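Local coordinates for protein methylmalonyl-CoA carboxyltransferase 12S subunit (Propionibacterium freudenreichii, PDB 1ON3) that catalyses transfer of the carboxyl group of methylmalonyl-CoA to the biotin of the 1.3S subunit, as the hexameric core of transcarboxylase, at residues N420-P432 with G484-K498. Numbering follows the deposited sequence. Where two conformers were deposited one is given.
Sequences NRDLGADAVYAWP and GQVDDVIDPADTRRK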
ATOM      1  N   ASN E 420      26.952 -17.936  -2.309  1.00 10.43           N
ATOM      2  CA  ASN E 420      27.637 -17.968  -1.018  1.00 13.58           C
ATOM      3  C   ASN E 420      26.923 -16.954  -0.117  1.00 15.64           C
ATOM      4  O   ASN E 420      25.885 -16.404  -0.504  1.00  9.98           O
ATOM      5  CB  ASN E 420      29.123 -17.618  -1.198  1.00 14.36           C
ATOM      6  CG  ASN E 420      29.370 -16.128  -1.268  1.00 13.86           C
ATOM      7  OD1 ASN E 420      28.598 -15.384  -1.877  1.00 12.79           O
ATOM      8  ND2 ASN E 420      30.463 -15.682  -0.648  1.00 15.99           N
ATOM      9  N   ARG E 421      27.457 -16.694   1.077  1.00 11.53           N
ATOM     10  CA  ARG E 421      26.819 -15.749   1.995  1.00 12.96           C
ATOM     11  C   ARG E 421      26.610 -14.368   1.389  1.00 13.56           C
ATOM     12  O   ARG E 421      25.602 -13.704   1.639  1.00 14.94           O
ATOM     13  CB  ARG E 421      27.669 -15.595   3.258  1.00 17.77           C
ATOM     14  CG  ARG E 421      27.178 -14.515   4.190  1.00 29.87           C
ATOM     15  CD  ARG E 421      26.394 -15.118   5.322  1.00 31.32           C
ATOM     16  NE  ARG E 421      27.243 -16.017   6.095  1.00 35.82           N
ATOM     17  CZ  ARG E 421      26.775 -16.994   6.862  1.00 42.46           C
ATOM     18  NH1 ARG E 421      25.462 -17.195   6.953  1.00 37.32           N
ATOM     19  NH2 ARG E 421      27.620 -17.780   7.524  1.00 45.01           N
ATOM     20  N   ASP E 422      27.586 -13.925   0.606  1.00 12.71           N
ATOM     21  CA  ASP E 422      27.521 -12.610   0.001  1.00 10.64           C
ATOM     22  C   ASP E 422      26.384 -12.449  -0.997  1.00 10.31           C
ATOM     23  O   ASP E 422      25.929 -11.330  -1.229  1.00 12.68           O
ATOM     24  CB  ASP E 422      28.881 -12.270  -0.605  1.00 12.41           C
ATOM     25  CG  ASP E 422      29.984 -12.257   0.455  1.00 18.09           C
ATOM     26  OD1 ASP E 422      29.846 -11.474   1.415  1.00 11.40           O
ATOM     27  OD2 ASP E 422      30.961 -13.034   0.343  1.00 15.83           O
ATOM     28  N   LEU E 423      25.921 -13.544  -1.595  1.00 11.13           N
ATOM     29  CA  LEU E 423      24.791 -13.428  -2.505  1.00 12.02           C
ATOM     30  C   LEU E 423      23.489 -13.751  -1.763  1.00 13.88           C
ATOM     31  O   LEU E 423      22.465 -14.086  -2.362  1.00 15.20           O
ATOM     32  CB  LEU E 423      24.959 -14.317  -3.741  1.00 14.82           C
ATOM     33  CG  LEU E 423      25.718 -13.606  -4.877  1.00 18.08           C
ATOM     34  CD1 LEU E 423      27.205 -13.532  -4.538  1.00 14.03           C
ATOM     35  CD2 LEU E 423      25.522 -14.356  -6.185  1.00 14.56           C
ATOM     36  N   GLY E 424      23.535 -13.665  -0.441  1.00 13.96           N
ATOM     37  CA  GLY E 424      22.327 -13.887   0.330  1.00 13.01           C
ATOM     38  C   GLY E 424      22.030 -15.264   0.877  1.00 12.78           C
ATOM     39  O   GLY E 424      20.926 -15.475   1.372  1.00 16.56           O
ATOM     40  N   ALA E 425      22.971 -16.204   0.789  1.00 12.54           N
ATOM     41  CA  ALA E 425      22.727 -17.527   1.354  1.00 13.82           C
ATOM     42  C   ALA E 425      22.419 -17.280   2.827  1.00 15.56           C
ATOM     43  O   ALA E 425      23.142 -16.540   3.504  1.00 16.90           O
ATOM     44  CB  ALA E 425      23.966 -18.425   1.224  1.00 13.36           C
ATOM     45  N   ASP E 426      21.341 -17.885   3.321  1.00 11.22           N
ATOM     46  CA  ASP E 426      20.960 -17.705   4.717  1.00 13.22           C
ATOM     47  C   ASP E 426      21.786 -18.583   5.652  1.00 13.39           C
ATOM     48  O   ASP E 426      22.019 -18.221   6.805  1.00 15.30           O
ATOM     49  CB  ASP E 426      19.480 -18.003   4.891  1.00 11.51           C
ATOM     50  CG  ASP E 426      18.625 -17.064   4.090  1.00 10.72           C
ATOM     51  OD1 ASP E 426      18.558 -15.874   4.444  1.00 10.11           O
ATOM     52  OD2 ASP E 426      18.036 -17.515   3.092  1.00 12.07           O
ATOM     53  N   ALA E 427      22.209 -19.740   5.157  1.00 12.75           N
ATOM     54  CA  ALA E 427      23.039 -20.650   5.944  1.00 13.49           C
ATOM     55  C   ALA E 427      24.038 -21.305   5.004  1.00 16.18           C
ATOM     56  O   ALA E 427      23.671 -21.738   3.909  1.00 14.58           O
ATOM     57  CB  ALA E 427      22.176 -21.726   6.620  1.00 13.97           C
ATOM     58  N   VAL E 428      25.301 -21.365   5.421  1.00 15.20           N
ATOM     59  CA  VAL E 428      26.322 -21.988   4.593  1.00 12.86           C
ATOM     60  C   VAL E 428      27.138 -22.970   5.434  1.00 16.55           C
ATOM     61  O   VAL E 428      27.590 -22.623   6.528  1.00 16.20           O
ATOM     62  CB  VAL E 428      27.271 -20.939   3.982  1.00 12.66           C
ATOM     63  CG1 VAL E 428      28.249 -21.615   3.066  1.00 15.26           C
ATOM     64  CG2 VAL E 428      26.472 -19.877   3.197  1.00 15.66           C
ATOM     65  N   TYR E 429      27.310 -24.193   4.942  1.00 13.77           N
ATOM     66  CA  TYR E 429      28.100 -25.175   5.687  1.00 14.97           C
ATOM     67  C   TYR E 429      29.224 -25.712   4.829  1.00 17.84           C
ATOM     68  O   TYR E 429      29.065 -25.879   3.619  1.00 15.43           O
ATOM     69  CB  TYR E 429      27.241 -26.354   6.147  1.00 15.99           C
ATOM     70  CG  TYR E 429      26.021 -25.945   6.908  1.00 16.12           C
ATOM     71  CD1 TYR E 429      24.788 -25.860   6.273  1.00 15.80           C
ATOM     72  CD2 TYR E 429      26.104 -25.557   8.247  1.00 18.18           C
ATOM     73  CE1 TYR E 429      23.662 -25.388   6.941  1.00 20.38           C
ATOM     74  CE2 TYR E 429      24.970 -25.077   8.932  1.00 18.34           C
ATOM     75  CZ  TYR E 429      23.755 -24.995   8.259  1.00 21.75           C
ATOM     76  OH  TYR E 429      22.631 -24.489   8.876  1.00 19.73           O
ATOM     77  N   ALA E 430      30.357 -25.990   5.465  1.00 14.01           N
ATOM     78  CA  ALA E 430      31.507 -26.540   4.764  1.00 14.80           C
ATOM     79  C   ALA E 430      31.794 -27.962   5.251  1.00 17.17           C
ATOM     80  O   ALA E 430      31.791 -28.222   6.459  1.00 17.06           O
ATOM     81  CB  ALA E 430      32.735 -25.660   5.007  1.00 16.92           C
ATOM     82  N   TRP E 431      31.994 -28.885   4.313  1.00 11.59           N
ATOM     83  CA  TRP E 431      32.361 -30.246   4.680  1.00 10.99           C
ATOM     84  C   TRP E 431      33.840 -30.081   4.999  1.00 12.48           C
ATOM     85  O   TRP E 431      34.422 -29.047   4.668  1.00 14.43           O
ATOM     86  CB  TRP E 431      32.188 -31.202   3.509  1.00 11.02           C
ATOM     87  CG  TRP E 431      30.796 -31.769   3.384  1.00 12.25           C
ATOM     88  CD1 TRP E 431      29.641 -31.255   3.913  1.00 11.95           C
ATOM     89  CD2 TRP E 431      30.423 -32.953   2.681  1.00 13.79           C
ATOM     90  NE1 TRP E 431      28.568 -32.058   3.578  1.00 12.57           N
ATOM     91  CE2 TRP E 431      29.023 -33.106   2.822  1.00 15.55           C
ATOM     92  CE3 TRP E 431      31.136 -33.906   1.942  1.00 14.60           C
ATOM     93  CZ2 TRP E 431      28.328 -34.173   2.250  1.00 12.99           C
ATOM     94  CZ3 TRP E 431      30.443 -34.966   1.376  1.00 16.88           C
ATOM     95  CH2 TRP E 431      29.046 -35.090   1.534  1.00 13.91           C
ATOM     96  N   PRO E 432      34.474 -31.086   5.633  1.00 15.59           N
ATOM     97  CA  PRO E 432      35.902 -30.940   5.953  1.00 14.38           C
ATOM     98  C   PRO E 432      36.765 -30.910   4.699  1.00 15.09           C
ATOM     99  O   PRO E 432      37.942 -30.572   4.751  1.00 17.09           O
ATOM    100  CB  PRO E 432      36.194 -32.168   6.819  1.00 17.61           C
ATOM    101  CG  PRO E 432      34.862 -32.478   7.455  1.00 13.70           C
ATOM    102  CD  PRO E 432      33.924 -32.296   6.268  1.00 16.17           C
ATOM    103  N   GLY E 484      33.919 -16.282   8.736  1.00 15.78           N
ATOM    104  CA  GLY E 484      32.468 -16.201   8.783  1.00 17.86           C
ATOM    105  C   GLY E 484      31.782 -16.490   7.460  1.00 19.45           C
ATOM    106  O   GLY E 484      30.576 -16.266   7.328  1.00 19.30           O
ATOM    107  N   GLN E 485      32.542 -16.981   6.478  1.00 18.69           N
ATOM    108  CA  GLN E 485      31.975 -17.310   5.172  1.00 19.01           C
ATOM    109  C   GLN E 485      31.118 -18.567   5.242  1.00 18.73           C
ATOM    110  O   GLN E 485      30.327 -18.840   4.339  1.00 17.11           O
ATOM    111  CB  GLN E 485      33.094 -17.403   4.129  0.50 17.21           C
ATOM    112  CG  GLN E 485      33.711 -16.019   3.905  0.50 16.55           C
ATOM    113  CD  GLN E 485      34.645 -15.942   2.722  0.50 14.03           C
ATOM    114  OE1 GLN E 485      34.454 -16.630   1.723  0.50 14.19           O
ATOM    115  NE2 GLN E 485      35.650 -15.078   2.817  0.50 14.95           N
ATOM    116  N   VAL E 486      31.280 -19.339   6.312  1.00 16.60           N
ATOM    117  CA  VAL E 486      30.443 -20.516   6.535  1.00 15.57           C
ATOM    118  C   VAL E 486      29.985 -20.481   7.992  1.00 16.18           C
ATOM    119  O   VAL E 486      30.714 -19.999   8.863  1.00 21.43           O
ATOM    120  CB  VAL E 486      31.173 -21.878   6.248  1.00 18.12           C
ATOM    121  CG1 VAL E 486      31.632 -21.937   4.792  1.00 16.45           C
ATOM    122  CG2 VAL E 486      32.332 -22.081   7.207  1.00 16.32           C
ATOM    123  N   ASP E 487      28.765 -20.951   8.249  1.00 12.09           N
ATOM    124  CA  ASP E 487      28.218 -20.988   9.600  1.00 16.94           C
ATOM    125  C   ASP E 487      29.031 -21.943  10.480  1.00 16.68           C
ATOM    126  O   ASP E 487      29.230 -21.695  11.669  1.00 16.88           O
ATOM    127  CB  ASP E 487      26.786 -21.542   9.608  1.00 17.77           C
ATOM    128  CG  ASP E 487      25.766 -20.607   8.981  1.00 24.94           C
ATOM    129  OD1 ASP E 487      26.108 -19.881   8.030  1.00 25.32           O
ATOM    130  OD2 ASP E 487      24.597 -20.633   9.436  1.00 24.60           O
ATOM    131  N   ASP E 488      29.494 -23.033   9.879  1.00 15.94           N
ATOM    132  CA  ASP E 488      30.185 -24.072  10.636  1.00 19.67           C
ATOM    133  C   ASP E 488      30.853 -25.055   9.674  1.00 21.33           C
ATOM    134  O   ASP E 488      30.554 -25.054   8.475  1.00 20.19           O
ATOM    135  CB  ASP E 488      29.119 -24.805  11.454  1.00 15.49           C
ATOM    136  CG  ASP E 488      29.693 -25.745  12.498  1.00 21.56           C
ATOM    137  OD1 ASP E 488      28.911 -26.545  13.048  1.00 19.48           O
ATOM    138  OD2 ASP E 488      30.902 -25.679  12.785  1.00 21.68           O
ATOM    139  N   VAL E 489      31.774 -25.868  10.194  1.00 16.84           N
ATOM    140  CA  VAL E 489      32.426 -26.909   9.399  1.00 15.94           C
ATOM    141  C   VAL E 489      31.719 -28.140   9.953  1.00 18.21           C
ATOM    142  O   VAL E 489      31.660 -28.328  11.167  1.00 21.78           O
ATOM    143  CB  VAL E 489      33.944 -26.993   9.668  1.00 17.50           C
ATOM    144  CG1 VAL E 489      34.569 -28.095   8.806  1.00 14.78           C
ATOM    145  CG2 VAL E 489      34.595 -25.651   9.355  1.00 20.32           C
ATOM    146  N   ILE E 490      31.172 -28.972   9.075  1.00 18.32           N
ATOM    147  CA  ILE E 490      30.395 -30.118   9.525  1.00 15.97           C
ATOM    148  C   ILE E 490      30.874 -31.496   9.118  1.00 12.63           C
ATOM    149  O   ILE E 490      31.601 -31.660   8.150  1.00 19.98           O
ATOM    150  CB  ILE E 490      28.922 -30.011   9.031  1.00 17.42           C
ATOM    151  CG1 ILE E 490      28.868 -30.095   7.494  1.00 16.27           C
ATOM    152  CG2 ILE E 490      28.303 -28.698   9.497  1.00 21.28           C
ATOM    153  CD1 ILE E 490      27.446 -30.155   6.918  1.00 17.13           C
ATOM    154  N   ASP E 491      30.430 -32.487   9.882  1.00 16.82           N
ATOM    155  CA  ASP E 491      30.708 -33.882   9.600  1.00 18.99           C
ATOM    156  C   ASP E 491      29.742 -34.132   8.430  1.00 17.57           C
ATOM    157  O   ASP E 491      28.532 -33.875   8.546  1.00 17.61           O
ATOM    158  CB  ASP E 491      30.328 -34.723  10.829  1.00 16.59           C
ATOM    159  CG  ASP E 491      30.389 -36.223  10.582  1.00 18.85           C
ATOM    160  OD1 ASP E 491      30.265 -36.965  11.581  1.00 17.81           O
ATOM    161  OD2 ASP E 491      30.538 -36.671   9.424  1.00 16.78           O
ATOM    162  N   PRO E 492      30.262 -34.604   7.286  1.00 15.58           N
ATOM    163  CA  PRO E 492      29.402 -34.868   6.124  1.00 15.24           C
ATOM    164  C   PRO E 492      28.173 -35.687   6.494  1.00 17.91           C
ATOM    165  O   PRO E 492      27.100 -35.537   5.896  1.00 16.49           O
ATOM    166  CB  PRO E 492      30.329 -35.616   5.169  1.00 13.99           C
ATOM    167  CG  PRO E 492      31.682 -35.030   5.490  1.00 12.67           C
ATOM    168  CD  PRO E 492      31.669 -34.935   6.995  1.00 16.59           C
ATOM    169  N   ALA E 493      28.328 -36.549   7.494  1.00 17.23           N
ATOM    170  CA  ALA E 493      27.233 -37.410   7.931  1.00 18.67           C
ATOM    171  C   ALA E 493      26.010 -36.654   8.446  1.00 16.31           C
ATOM    172  O   ALA E 493      24.912 -37.203   8.446  1.00 19.56           O
ATOM    173  CB  ALA E 493      27.733 -38.392   9.014  1.00 16.38           C
ATOM    174  N   ASP E 494      26.198 -35.411   8.894  1.00 15.51           N
ATOM    175  CA  ASP E 494      25.097 -34.603   9.428  1.00 14.87           C
ATOM    176  C   ASP E 494      24.467 -33.646   8.406  1.00 17.21           C
ATOM    177  O   ASP E 494      23.636 -32.821   8.771  1.00 17.23           O
ATOM    178  CB  ASP E 494      25.568 -33.758  10.623  1.00 17.34           C
ATOM    179  CG  ASP E 494      26.188 -34.595  11.748  1.00 18.08           C
ATOM    180  OD1 ASP E 494      25.679 -35.692  12.034  1.00 22.99           O
ATOM    181  OD2 ASP E 494      27.171 -34.133  12.361  1.00 19.11           O
ATOM    182  N   THR E 495      24.867 -33.747   7.142  1.00 15.45           N
ATOM    183  CA  THR E 495      24.345 -32.847   6.113  1.00 14.95           C
ATOM    184  C   THR E 495      22.820 -32.699   6.091  1.00 14.89           C
ATOM    185  O   THR E 495      22.302 -31.578   6.135  1.00 15.30           O
ATOM    186  CB  THR E 495      24.846 -33.274   4.729  1.00 15.23           C
ATOM    187  OG1 THR E 495      26.280 -33.285   4.741  1.00 13.92           O
ATOM    188  CG2 THR E 495      24.374 -32.281   3.645  1.00 15.60           C
ATOM    189  N   ARG E 496      22.097 -33.810   6.030  1.00 16.13           N
ATOM    190  CA  ARG E 496      20.636 -33.730   6.003  1.00 14.59           C
ATOM    191  C   ARG E 496      20.108 -32.946   7.201  1.00 16.31           C
ATOM    192  O   ARG E 496      19.273 -32.054   7.049  1.00 13.65           O
ATOM    193  CB  ARG E 496      20.019 -35.125   5.972  1.00 13.85           C
ATOM    194  CG  ARG E 496      18.488 -35.136   5.846  1.00 14.76           C
ATOM    195  CD  ARG E 496      17.979 -36.554   5.685  1.00 17.46           C
ATOM    196  NE  ARG E 496      16.600 -36.732   6.139  1.00 18.64           N
ATOM    197  CZ  ARG E 496      15.518 -36.353   5.468  1.00 22.05           C
ATOM    198  NH1 ARG E 496      15.628 -35.759   4.277  1.00 19.00           N
ATOM    199  NH2 ARG E 496      14.316 -36.579   5.991  1.00 14.66           N
ATOM    200  N   ARG E 497      20.593 -33.264   8.400  1.00 15.19           N
ATOM    201  CA  ARG E 497      20.138 -32.534   9.583  1.00 16.99           C
ATOM    202  C   ARG E 497      20.431 -31.037   9.491  1.00 18.32           C
ATOM    203  O   ARG E 497      19.566 -30.221   9.788  1.00 17.27           O
ATOM    204  CB  ARG E 497      20.789 -33.089  10.857  1.00 14.99           C
ATOM    205  CG  ARG E 497      20.390 -32.366  12.123  1.00 18.68           C
ATOM    206  CD  ARG E 497      20.777 -33.181  13.353  1.00 23.44           C
ATOM    207  NE  ARG E 497      22.221 -33.321  13.507  1.00 22.68           N
ATOM    208  CZ  ARG E 497      23.013 -32.382  14.017  1.00 25.10           C
ATOM    209  NH1 ARG E 497      22.502 -31.233  14.422  1.00 28.47           N
ATOM    210  NH2 ARG E 497      24.322 -32.595  14.124  1.00 26.50           N
ATOM    211  N   LYS E 498      21.647 -30.661   9.105  1.00 20.19           N
ATOM    212  CA  LYS E 498      21.954 -29.235   9.016  1.00 17.36           C
ATOM    213  C   LYS E 498      21.035 -28.514   8.006  1.00 19.29           C
ATOM    214  O   LYS E 498      20.544 -27.420   8.278  1.00 17.50           O
ATOM    215  CB  LYS E 498      23.429 -29.015   8.661  1.00 18.04           C
ATOM    216  CG  LYS E 498      24.348 -28.804   9.887  1.00 23.54           C
ATOM    217  CD  LYS E 498      24.230 -29.953  10.877  1.00 29.08           C
ATOM    218  CE  LYS E 498      25.184 -29.799  12.067  1.00 31.64           C
ATOM    219  NZ  LYS E 498      24.956 -28.550  12.872  1.00 35.06           N
TER
HETATM  220  O   HOH W   1      29.768 -17.930   2.027  1.00 42.36           O
HETATM  221  O   HOH W   2      22.663 -19.021   9.506  1.00 22.59           O
HETATM  222  O   HOH W   3      21.819 -26.313  10.866  1.00 26.17           O
HETATM  223  O   HOH W   4      23.405 -22.665  10.665  1.00 27.15           O
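Pro492 CB sits over one face of the Trp431 indole, 3.5 Å from the centroid of the six-membered ring and 6° off its normal, a CH-pi contact. At the indole edge Trp431 NE1 gives a weak, bent bond to Thr495 OG1 (2.8 Å). The Tyr429 ring carries Lys498 CB over the centre of one face, a second CH-pi contact, with Asp488 CB near its plane at the edge. Tyr429 lies in strand 427-430 and Trp431 directly follows it, at the margin of the C-terminal crotonase-like sheet, where 488-489, the outermost strand within the chain, pairs in parallel with 427-430; strand 402-407 lies on the other side of 427-430. The register is fixed by Ala430, whose N donates to Asp488 O (3.2 Å, 169°) and whose O accepts from Ile490 N (2.8 Å). Were Trp431 replaced by alanine, Pro492 would probably lose its aromatic platform, Thr495 OG1 its N-H partner, and a gap would open beside Ile490. At the other end, Arg421 reaches Asp487 through a chain that bends at chi2 (100°) and chi3, forming a salt bridge with NH2 2.6 Å from OD1. Asp488 forms a salt bridge with Arg23 of a neighbouring subunit, joining this sheet edge to the hexamer. Two waters serve the other carboxylate oxygen, Asp487 OD2, one leading to Asp426 O and one to Tyr429 OH. Asp487 OD1 is gripped from opposite faces of the carboxylate, by Arg421 NH2 and by Val428 N at 3.1 Å.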